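PDB 1QNR: endo-1,4-b-d-mannanase from Trichoderma reesei, which catalyses the endo-type hydrolysis of beta-1,4-mannosidic linkages in mannan polysaccharides, as a glycoside hydrolase family 5 enzyme. Local coordinates for residues Val5-Thr10 with Gly269-Phe274; Leu199-Asp204 with Leu235-Phe240; Asp213-Tyr218 with Tyr251-Gly256; Tyr243-Gly248 with Gly278-Pro283. All blocks are in the same frame, centred on the assembly; numbering follows the deposited sequence. Where two conformers were deposited one is given.

Interaction 1. Residues Val5-Thr10 with Gly269-Phe274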
# COMPACT_ATOMS: atom_id res chain seq x y z
N VAL A 5 -11.45 4.26 -10.96
CA VAL A 5 -11.00 5.37 -10.10
C VAL A 5 -10.00 6.24 -10.90
O VAL A 5 -9.06 5.80 -11.54
CB VAL A 5 -10.30 4.86 -8.80
CG1 VAL A 5 -9.74 6.07 -8.00
CG2 VAL A 5 -11.23 4.04 -7.93
N THR A 6 -10.32 7.57 -10.92
CA THR A 6 -9.53 8.58 -11.65
C THR A 6 -9.21 9.74 -10.73
O THR A 6 -9.63 9.81 -9.57
CB THR A 6 -10.30 9.09 -12.92
OG1 THR A 6 -11.51 9.75 -12.43
CG2 THR A 6 -10.56 7.95 -13.90
N ILE A 7 -8.39 10.69 -11.25
CA ILE A 7 -8.10 11.95 -10.57
C ILE A 7 -8.84 13.13 -11.26
O ILE A 7 -8.67 13.25 -12.47
CB ILE A 7 -6.56 12.12 -10.49
CG1 ILE A 7 -6.00 11.08 -9.45
CG2 ILE A 7 -6.16 13.52 -9.99
CD1 ILE A 7 -4.49 10.93 -9.49
N SER A 8 -9.46 13.96 -10.48
CA SER A 8 -10.17 15.18 -11.01
C SER A 8 -9.55 16.28 -10.19
O SER A 8 -9.53 16.35 -8.94
CB SER A 8 -11.67 15.01 -10.72
OG SER A 8 -12.39 16.15 -11.23
N GLY A 9 -8.84 17.26 -10.87
CA GLY A 9 -8.12 18.29 -10.05
C GLY A 9 -7.02 17.65 -9.23
O GLY A 9 -6.30 16.84 -9.86
N THR A 10 -6.90 17.92 -7.94
CA THR A 10 -5.95 17.24 -7.08
C THR A 10 -6.71 16.40 -6.01
O THR A 10 -6.15 16.08 -4.95
CB THR A 10 -4.93 18.12 -6.36
OG1 THR A 10 -5.69 19.21 -5.80
CG2 THR A 10 -3.89 18.71 -7.34
N GLY A 269 1.53 18.94 -9.03
CA GLY A 269 0.24 18.91 -9.66
C GLY A 269 -0.64 17.69 -9.39
O GLY A 269 -1.57 17.45 -10.20
N LYS A 270 -0.30 16.93 -8.32
CA LYS A 270 -0.95 15.62 -8.04
C LYS A 270 -1.41 15.48 -6.60
O LYS A 270 -0.91 16.22 -5.72
CB LYS A 270 0.16 14.53 -8.24
CG LYS A 270 0.69 14.53 -9.68
CD LYS A 270 1.85 13.46 -9.82
CE LYS A 270 2.43 13.59 -11.21
NZ LYS A 270 3.48 12.61 -11.56
N PRO A 271 -2.36 14.60 -6.30
CA PRO A 271 -2.74 14.32 -4.89
C PRO A 271 -1.67 13.48 -4.20
O PRO A 271 -0.87 12.77 -4.84
CB PRO A 271 -4.02 13.45 -5.02
CG PRO A 271 -4.28 13.30 -6.49
CD PRO A 271 -3.08 13.74 -7.28
N CYS A 272 -1.68 13.60 -2.85
CA CYS A 272 -0.92 12.69 -2.01
C CYS A 272 -1.91 11.81 -1.22
O CYS A 272 -3.05 12.20 -0.88
CB CYS A 272 -0.24 13.48 -0.87
SG CYS A 272 1.55 13.74 -0.97
N VAL A 273 -1.49 10.54 -0.93
CA VAL A 273 -2.22 9.62 -0.04
C VAL A 273 -1.33 9.34 1.19
O VAL A 273 -0.17 8.89 1.05
CB VAL A 273 -2.61 8.28 -0.73
CG1 VAL A 273 -3.28 7.28 0.25
CG2 VAL A 273 -3.58 8.55 -1.89
N PHE A 274 -1.90 9.63 2.36
CA PHE A 274 -1.26 9.36 3.67
C PHE A 274 -1.55 7.86 3.94
O PHE A 274 -2.61 7.53 4.50
CB PHE A 274 -1.86 10.31 4.69
CG PHE A 274 -1.44 10.28 6.13
CD1 PHE A 274 -0.21 9.72 6.48
CD2 PHE A 274 -2.24 10.85 7.13
CE1 PHE A 274 0.17 9.77 7.84
CE2 PHE A 274 -1.88 10.87 8.48
CZ PHE A 274 -0.64 10.34 8.81
O HOH W 1 -3.75 15.65 -10.36
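Ile7 and Pro271 reach toward each other tip to tip, and their apolar touch is the main side-chain meeting of this surface contact. From CB, which points at the other segment, the isoleucine splits into two branches. CG2 lies anti to the backbone N and rests against the proline ring, 4.0 Å from Pro271 CG. On the other branch CG1, anti to the carbonyl carbon (chi1 -71°), passes the same ring corner, and chi2 (168°) carries the terminal methyl on to the ring's CG-CD bond, with Ile7 CD1 3.8 Å from Pro271 CG and equally close to CD. Strand 6-8 belongs to a small three-stranded antiparallel sheet, while Pro271 immediately precedes barrel strand 272-277; the N-terminal sheet therefore lies against the start of that strand, at the N-terminal end of the TIM barrel's strands, where Phe12 of strand 11-14 packs on both Ile7 and Pro271. Further along, the carbonyl of Thr10 faces the proline, its O 3.4 Å from Pro271 CB. The Thr10 methyl, CG2, comes within 3.9 Å of Gly269 O, where the chain leaves the preceding helix through a Schellman motif. A water joins the two turns, donating to Gly9 O at 2.9 Å and to Gly269 O at 2.8 Å.

Interaction 2. Residues Leu199-Asp204 with Leu235-Phe240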
# COMPACT_ATOMS: atom_id res chain seq x y z
N LEU A 199 -4.86 3.84 -12.10
CA LEU A 199 -3.77 4.62 -11.54
C LEU A 199 -2.59 3.76 -11.06
O LEU A 199 -2.77 2.56 -10.76
CB LEU A 199 -4.32 5.37 -10.30
CG LEU A 199 -5.49 6.34 -10.60
CD1 LEU A 199 -6.06 6.94 -9.28
CD2 LEU A 199 -5.08 7.46 -11.59
N VAL A 200 -1.37 4.31 -11.04
CA VAL A 200 -0.16 3.64 -10.57
C VAL A 200 0.57 4.57 -9.58
O VAL A 200 0.66 5.79 -9.75
CB VAL A 200 0.76 3.30 -11.74
CG1 VAL A 200 2.05 2.53 -11.35
CG2 VAL A 200 0.04 2.43 -12.81
N THR A 201 1.15 3.95 -8.50
CA THR A 201 1.87 4.72 -7.49
C THR A 201 3.08 3.90 -6.99
O THR A 201 3.17 2.68 -7.25
CB THR A 201 0.94 5.12 -6.31
OG1 THR A 201 1.60 6.10 -5.45
CG2 THR A 201 0.55 3.90 -5.50
N LEU A 202 4.05 4.52 -6.31
CA LEU A 202 5.28 3.85 -5.92
C LEU A 202 5.13 3.00 -4.62
O LEU A 202 5.67 1.87 -4.66
CB LEU A 202 6.38 4.94 -5.72
CG LEU A 202 7.78 4.44 -5.29
CD1 LEU A 202 8.33 3.34 -6.20
CD2 LEU A 202 8.78 5.63 -5.26
N GLY A 203 4.45 3.49 -3.58
CA GLY A 203 4.41 2.73 -2.32
C GLY A 203 5.51 3.08 -1.32
O GLY A 203 5.64 2.38 -0.33
N ASP A 204 6.34 4.08 -1.64
CA ASP A 204 7.37 4.50 -0.67
C ASP A 204 6.79 5.18 0.54
O ASP A 204 5.65 5.66 0.64
CB ASP A 204 8.37 5.43 -1.43
CG ASP A 204 7.67 6.69 -1.86
OD1 ASP A 204 6.64 6.62 -2.60
OD2 ASP A 204 8.11 7.83 -1.47
N LEU A 235 3.74 7.91 -12.72
CA LEU A 235 3.16 7.74 -11.34
C LEU A 235 2.10 8.82 -11.23
O LEU A 235 2.33 10.03 -11.43
CB LEU A 235 4.24 7.86 -10.24
CG LEU A 235 5.33 6.80 -10.30
CD1 LEU A 235 6.40 7.09 -9.22
CD2 LEU A 235 4.84 5.37 -10.10
N ASP A 236 0.88 8.48 -10.80
CA ASP A 236 -0.25 9.39 -10.81
C ASP A 236 -0.46 10.17 -9.53
O ASP A 236 -1.09 11.22 -9.50
CB ASP A 236 -1.56 8.58 -11.17
CG ASP A 236 -1.48 7.98 -12.53
OD1 ASP A 236 -1.36 8.75 -13.52
OD2 ASP A 236 -1.46 6.74 -12.68
N PHE A 237 0.06 9.65 -8.40
CA PHE A 237 -0.08 10.33 -7.09
C PHE A 237 1.05 9.89 -6.16
O PHE A 237 1.65 8.84 -6.44
CB PHE A 237 -1.48 10.07 -6.44
CG PHE A 237 -1.77 8.62 -6.15
CD1 PHE A 237 -1.48 8.11 -4.88
CD2 PHE A 237 -2.44 7.81 -7.07
CE1 PHE A 237 -1.81 6.77 -4.55
CE2 PHE A 237 -2.78 6.49 -6.76
CZ PHE A 237 -2.48 5.96 -5.49
N GLY A 238 1.30 10.65 -5.09
CA GLY A 238 2.37 10.32 -4.15
C GLY A 238 1.84 9.54 -2.94
O GLY A 238 0.64 9.68 -2.57
N THR A 239 2.69 8.72 -2.31
CA THR A 239 2.37 8.03 -1.05
C THR A 239 3.39 8.41 0.02
O THR A 239 4.60 8.60 -0.26
CB THR A 239 2.43 6.46 -1.20
OG1 THR A 239 3.68 6.07 -1.83
CG2 THR A 239 1.25 5.98 -2.09
N PHE A 240 2.93 8.47 1.28
CA PHE A 240 3.91 8.59 2.39
C PHE A 240 3.35 7.89 3.64
O PHE A 240 2.12 7.70 3.75
CB PHE A 240 4.34 10.02 2.74
CG PHE A 240 3.21 10.91 3.21
CD1 PHE A 240 2.43 11.60 2.32
CD2 PHE A 240 2.96 11.05 4.57
CE1 PHE A 240 1.38 12.48 2.70
CE2 PHE A 240 1.89 11.92 5.01
CZ PHE A 240 1.12 12.62 4.04
O HOH W 2 4.26 7.53 -6.27
O HOH W 3 5.30 8.58 -3.80
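Asp236 pairs with Val200 twice. Its backbone N gives a nearly straight bond to Val200 O (2.9 Å, 174°), while its carboxylate turns back so that OD2 accepts from Val200 N on the anti lone pair, also at 2.9 Å; Lys192 forms a salt bridge to the same oxygen. Two threonine hydroxyls add further bonds. Thr201 OG1, anti to its own backbone N (chi1 -169°), donates to Phe237 O at 2.9 Å from above the carbonyl plane. Thr239 OG1 donates to Asp204 O at 3.2 Å, in plane and on a lone pair, and takes a weak bond from Gly203 N. Waters complete the polar set: one links Leu202 N to Phe237 O, another Thr239 N to Asp204 OD1. Among the apolar contacts, Thr201 CB sits over one face of the Phe237 ring, 3.8 Å from its centroid, as a CH-pi contact offset toward the rim. Leu199 CB meets the ring's edge at CE2 (4.0 Å), and Leu235 CD1 reaches Leu202 CB at 4.1 Å. The contact joins two successive strands of the TIM barrel, 199-201 and 238-242; strands 161-165 and 272-277 pack alongside, Phe12 of the N-terminal sheet meets Phe237 edge to face, and helix 178-194 covers Val200 and Leu235.

Interaction 3. Residues Asp213-Tyr218 with Tyr251-Gly256. With NAG (2-acetamido-2-deoxy-beta-D-glucopyranose), chain H.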
# COMPACT_ATOMS: atom_id res chain seq x y z
N ASP A 213 12.66 19.47 8.91
CA ASP A 213 13.51 19.93 10.04
C ASP A 213 14.84 19.18 10.14
O ASP A 213 15.51 19.31 11.18
CB ASP A 213 12.77 19.86 11.34
CG ASP A 213 12.47 18.46 11.89
OD1 ASP A 213 12.70 17.46 11.15
OD2 ASP A 213 12.02 18.36 13.07
N GLY A 214 15.15 18.38 9.11
CA GLY A 214 16.47 17.71 9.21
C GLY A 214 16.46 16.45 10.02
O GLY A 214 17.57 15.81 10.08
N ALA A 215 15.34 15.98 10.58
CA ALA A 215 15.37 14.67 11.27
C ALA A 215 15.72 13.57 10.25
O ALA A 215 15.47 13.75 9.03
CB ALA A 215 13.97 14.43 11.91
N TYR A 216 16.16 12.38 10.72
CA TYR A 216 16.52 11.30 9.83
C TYR A 216 15.54 10.97 8.69
O TYR A 216 16.04 10.88 7.56
CB TYR A 216 16.98 9.98 10.51
CG TYR A 216 17.61 9.00 9.47
CD1 TYR A 216 18.89 9.16 8.91
CD2 TYR A 216 16.97 7.87 9.04
CE1 TYR A 216 19.40 8.23 8.04
CE2 TYR A 216 17.38 6.94 8.12
CZ TYR A 216 18.65 7.12 7.61
OH TYR A 216 19.30 6.28 6.67
N PRO A 217 14.23 10.91 8.90
CA PRO A 217 13.35 10.59 7.77
C PRO A 217 13.44 11.63 6.66
O PRO A 217 13.06 11.27 5.50
CB PRO A 217 11.95 10.59 8.44
CG PRO A 217 12.26 10.19 9.89
CD PRO A 217 13.54 10.97 10.20
N TYR A 218 13.75 12.92 6.93
CA TYR A 218 13.91 13.88 5.83
C TYR A 218 15.27 13.74 5.08
O TYR A 218 15.34 14.38 4.03
CB TYR A 218 13.80 15.30 6.43
CG TYR A 218 12.38 15.77 6.88
CD1 TYR A 218 11.43 15.98 5.85
CD2 TYR A 218 12.04 15.99 8.20
CE1 TYR A 218 10.15 16.43 6.22
CE2 TYR A 218 10.77 16.46 8.58
CZ TYR A 218 9.84 16.63 7.54
OH TYR A 218 8.55 17.13 7.90
N TYR A 251 5.47 12.28 18.58
CA TYR A 251 4.24 12.18 17.81
C TYR A 251 3.83 13.45 17.17
O TYR A 251 3.31 13.52 16.01
CB TYR A 251 3.11 11.63 18.73
CG TYR A 251 3.34 10.21 19.20
CD1 TYR A 251 3.68 9.15 18.37
CD2 TYR A 251 3.22 9.87 20.59
CE1 TYR A 251 3.89 7.87 18.81
CE2 TYR A 251 3.41 8.61 21.01
CZ TYR A 251 3.71 7.56 20.17
OH TYR A 251 3.90 6.29 20.63
N THR A 252 3.96 14.65 17.80
CA THR A 252 3.52 15.93 17.24
C THR A 252 4.31 16.39 16.03
O THR A 252 3.75 17.11 15.18
CB THR A 252 3.52 17.03 18.34
OG1 THR A 252 4.89 17.03 18.84
CG2 THR A 252 2.63 16.72 19.51
N TRP A 253 5.52 15.85 15.86
CA TRP A 253 6.34 16.05 14.65
C TRP A 253 5.61 15.53 13.40
O TRP A 253 5.87 15.92 12.28
CB TRP A 253 7.68 15.34 14.85
CG TRP A 253 8.63 15.21 13.68
CD1 TRP A 253 9.67 16.06 13.40
CD2 TRP A 253 8.69 14.16 12.65
NE1 TRP A 253 10.34 15.62 12.28
CE2 TRP A 253 9.76 14.47 11.79
CE3 TRP A 253 7.89 13.03 12.43
CZ2 TRP A 253 10.08 13.68 10.69
CZ3 TRP A 253 8.22 12.21 11.33
CH2 TRP A 253 9.29 12.55 10.48
N GLY A 254 4.67 14.59 13.56
CA GLY A 254 3.92 14.03 12.42
C GLY A 254 3.08 15.05 11.68
O GLY A 254 2.86 14.86 10.47
N ASN A 255 2.62 16.11 12.36
CA ASN A 255 1.82 17.12 11.65
C ASN A 255 2.65 17.81 10.58
O ASN A 255 2.17 18.00 9.44
CB ASN A 255 1.23 18.16 12.66
CG ASN A 255 0.30 17.41 13.60
OD1 ASN A 255 -0.79 16.91 13.24
ND2 ASN A 255 0.70 17.20 14.88
N GLY A 256 3.90 18.22 10.90
CA GLY A 256 4.76 18.84 9.89
C GLY A 256 5.12 17.87 8.75
O GLY A 256 5.30 18.26 7.60
C1 NAG H . 8.64 17.58 19.92
C2 NAG H . 8.25 18.63 20.90
C3 NAG H . 8.25 20.04 20.33
C4 NAG H . 9.41 20.16 19.33
C5 NAG H . 9.30 19.11 18.20
C6 NAG H . 10.44 19.26 17.21
C7 NAG H . 6.65 17.51 22.48
C8 NAG H . 5.25 17.56 22.99
N2 NAG H . 6.90 18.37 21.47
O3 NAG H . 8.35 20.95 21.44
O4 NAG H . 9.40 21.46 18.68
O5 NAG H . 9.37 17.81 18.73
O6 NAG H . 10.58 18.22 16.34
O7 NAG H . 7.47 16.82 22.92
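The indole of Trp253 meets the Asp213 carboxylate at its edge: Asp213 CG lies in the ring plane, and the two flat groups are turned 36° apart. Trp253 NE1 donates to Asp213 OD1 at 3.2 Å and 168°, approaching on the syn side but 33° out of the carboxylate plane. Also near the plane, at CD1, lies O6 of an N-acetylglucosamine, 3.8 Å away; this sugar belongs to a protein-linked glycan that has Asn250 and Thr252 among its neighbours. The other partners come obliquely. Tyr218 slides past the indole in the opposite direction, its ring oblique to it, and brings its CE2 to 3.6 Å from Trp253 CZ2. Pro217 CG touches Trp253 CH2 at 3.8 Å, and the methyl of Ala215 lies near NE1. With CG anti to the backbone N, the Trp253 side chain leaves helix 253-267 toward the loop following strand 199-201. That loop is shaped by an Asx turn, in which Ala215 N donates to Asp213 OD1 at 3.1 Å. The two N-H groups reach this oxygen from opposite faces of its plane, so a single acceptor both fixes the turn and holds the indole edge in place, and the carboxylate's negative charge would favour both donors.

Interaction 4. Residues Tyr243-Gly248 with Gly278-Pro283. With BMA (beta-D-mannopyranose), chain B; BMA (beta-D-mannopyranose), chain C; SO4 (sulfate ion), chain D.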
# COMPACT_ATOMS: atom_id res chain seq x y z
N TYR A 243 5.68 6.69 11.16
CA TYR A 243 5.88 5.86 12.37
C TYR A 243 6.94 6.45 13.29
O TYR A 243 8.10 6.03 13.30
CB TYR A 243 6.32 4.44 11.96
CG TYR A 243 5.21 3.61 11.23
CD1 TYR A 243 4.19 3.04 11.96
CD2 TYR A 243 5.27 3.49 9.86
CE1 TYR A 243 3.19 2.31 11.29
CE2 TYR A 243 4.26 2.82 9.16
CZ TYR A 243 3.28 2.20 9.88
OH TYR A 243 2.30 1.40 9.27
N PRO A 244 6.52 7.48 14.06
CA PRO A 244 7.48 8.13 15.01
C PRO A 244 8.16 7.14 15.96
O PRO A 244 9.38 7.33 16.25
CB PRO A 244 6.59 9.11 15.76
CG PRO A 244 5.48 9.46 14.78
CD PRO A 244 5.19 8.09 14.13
N ASP A 245 7.49 6.08 16.43
CA ASP A 245 8.16 5.10 17.31
C ASP A 245 9.30 4.36 16.66
O ASP A 245 10.20 3.95 17.40
CB ASP A 245 7.18 4.02 17.82
CG ASP A 245 6.00 4.58 18.59
OD1 ASP A 245 6.28 5.17 19.63
OD2 ASP A 245 4.86 4.45 18.09
N SER A 246 9.32 4.13 15.36
CA SER A 246 10.40 3.42 14.71
C SER A 246 11.45 4.42 14.23
O SER A 246 12.60 4.03 13.91
CB SER A 246 9.93 2.75 13.38
OG SER A 246 9.09 1.66 13.70
N TRP A 247 11.03 5.70 14.10
CA TRP A 247 11.95 6.65 13.44
C TRP A 247 12.67 7.60 14.42
O TRP A 247 13.46 8.47 14.00
CB TRP A 247 11.11 7.52 12.46
CG TRP A 247 10.55 6.73 11.30
CD1 TRP A 247 10.87 5.43 10.93
CD2 TRP A 247 9.67 7.21 10.27
NE1 TRP A 247 10.19 5.07 9.75
CE2 TRP A 247 9.44 6.15 9.36
CE3 TRP A 247 8.98 8.44 10.10
CZ2 TRP A 247 8.58 6.30 8.25
CZ3 TRP A 247 8.17 8.61 8.96
CH2 TRP A 247 7.99 7.54 8.08
N GLY A 248 12.35 7.47 15.72
CA GLY A 248 13.10 8.33 16.69
C GLY A 248 12.56 9.72 16.80
O GLY A 248 13.31 10.65 17.24
N GLY A 278 0.71 5.04 12.43
CA GLY A 278 0.28 4.47 13.72
C GLY A 278 1.14 5.06 14.84
O GLY A 278 2.31 5.42 14.62
N ALA A 279 0.58 5.04 16.04
CA ALA A 279 1.30 5.39 17.30
C ALA A 279 1.14 4.23 18.25
O ALA A 279 0.01 3.80 18.51
CB ALA A 279 0.70 6.67 17.89
N GLN A 280 2.25 3.73 18.85
CA GLN A 280 2.09 2.57 19.75
C GLN A 280 1.44 2.98 21.07
O GLN A 280 0.72 2.12 21.65
CB GLN A 280 3.48 1.94 20.02
CG GLN A 280 3.84 1.06 18.82
CD GLN A 280 5.07 0.20 18.97
OE1 GLN A 280 5.89 0.03 18.05
NE2 GLN A 280 5.25 -0.36 20.16
N GLN A 281 1.77 4.17 21.54
CA GLN A 281 1.14 4.57 22.83
C GLN A 281 -0.03 5.51 22.58
O GLN A 281 0.01 6.40 21.70
CB GLN A 281 2.22 5.23 23.72
CG GLN A 281 3.59 4.53 23.77
CD GLN A 281 3.62 3.15 24.38
OE1 GLN A 281 4.12 2.07 24.02
NE2 GLN A 281 2.97 3.22 25.57
N ASN A 282 -1.16 5.35 23.30
CA ASN A 282 -2.32 6.21 23.24
C ASN A 282 -2.69 6.66 21.82
O ASN A 282 -2.75 7.85 21.48
CB ASN A 282 -2.03 7.46 24.10
CG ASN A 282 -1.59 7.09 25.54
OD1 ASN A 282 -0.38 7.29 25.81
ND2 ASN A 282 -2.55 6.48 26.23
N PRO A 283 -3.11 5.71 20.99
CA PRO A 283 -3.41 6.03 19.59
C PRO A 283 -4.57 6.98 19.41
O PRO A 283 -4.54 7.84 18.50
CB PRO A 283 -3.56 4.65 18.91
CG PRO A 283 -4.02 3.78 20.08
CD PRO A 283 -3.11 4.25 21.21
C1 BMA B . 11.54 -0.67 9.33
C2 BMA B . 11.04 -2.11 9.56
C3 BMA B . 9.80 -2.38 8.70
C4 BMA B . 8.78 -1.26 8.86
C5 BMA B . 9.38 0.14 8.68
C6 BMA B . 8.41 1.26 9.19
O2 BMA B . 10.69 -2.31 10.93
O3 BMA B . 9.20 -3.62 8.95
O4 BMA B . 7.72 -1.50 7.92
O5 BMA B . 10.49 0.30 9.64
O6 BMA B . 9.12 2.43 8.76
C1 BMA C . 15.55 2.39 11.02
C2 BMA C . 14.19 2.93 10.51
C3 BMA C . 13.06 1.89 10.66
C4 BMA C . 13.48 0.57 10.01
C5 BMA C . 14.87 0.10 10.57
C6 BMA C . 15.34 -1.27 10.15
O1 BMA C . 16.57 3.34 10.74
O2 BMA C . 14.31 3.32 9.14
O3 BMA C . 11.93 2.43 9.92
O4 BMA C . 12.59 -0.48 10.26
O5 BMA C . 15.82 1.17 10.23
O6 BMA C . 15.91 -1.40 8.85
S SO4 D . -5.79 6.58 24.13
O1 SO4 D . -5.87 5.53 22.96
O2 SO4 D . -5.03 6.01 25.28
O3 SO4 D . -7.19 6.89 24.60
O4 SO4 D . -5.20 7.86 23.68
O HOH W 4 4.97 4.87 15.36
O HOH W 5 6.56 3.27 22.16
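Asp245 binds the backbone of Gln280 in a side-chain-to-loop contact on the catalytic face of the TIM barrel, where the short helix 244-247 following one strand meets the loop that follows the next, strand 272-277. Gln280 N donates to Asp245 OD2 at 2.8 Å and 163°, on the syn side and 28° out of the carboxylate plane. The first torsion (chi1 -58°) sets Asp245 CG anti to the carbonyl carbon, on the loop side, and OD2 also lies 3.5 Å from Gln280 CB. A water strengthens the link: it donates to Asp245 OD2 and to Gly278 O, both at 2.8 Å, and accepts from Asp245 N. The other carboxylate oxygen, OD1, has a weak bond from Tyr251 OH and a long one from a second water, which also donates to Gln281 OE1. Beside these bonds, Tyr243 packs on the glycine backbone, its CE1 3.9 Å from Gly278 N, and its hydroxyl bonds to Glu276. Tyr243 is the N-cap residue of the helix, and its carbonyl O lies 3.2 Å above one face of the Trp247 indole.

That indole turns its edge to two mannose units: NE1 donates to O6 of one at 3.0 Å, and weakly to O3 of the other. Glu169, Arg171 and Glu205 also hydrogen-bond to the mannose. The donors around Asp245 would ease the carboxylate's negative charge, and through them it ties the loop to the helix that carries sugar-binding Trp247.

How the interactions relate
The four contacts run from the N-terminal end of one TIM barrel's strands to its sugar-binding face. Interactions 1 and 2 lie close, with centres 10 Å apart, and share the sheet: strands 238-242 and 272-277 are neighbours, joined by Val273 N to Gly238 O, while Lys270 reaches Leu235 O. Interactions 3 and 4, centres about 12 Å apart, sit on the loops and helix beginnings beyond the strands' far ends, where Tyr251 OH bonds to Gln281 N and weakly to Asp245. Interactions 1 and 4 have centres about 27 Å apart, yet one strand, 272-277, leads from one to the other. Along the chain, interactions 2 and 3 nest within the loop closed by 1, whereas 3 and 4 interleave, knitting successive barrel loops together beside the bound mannose units.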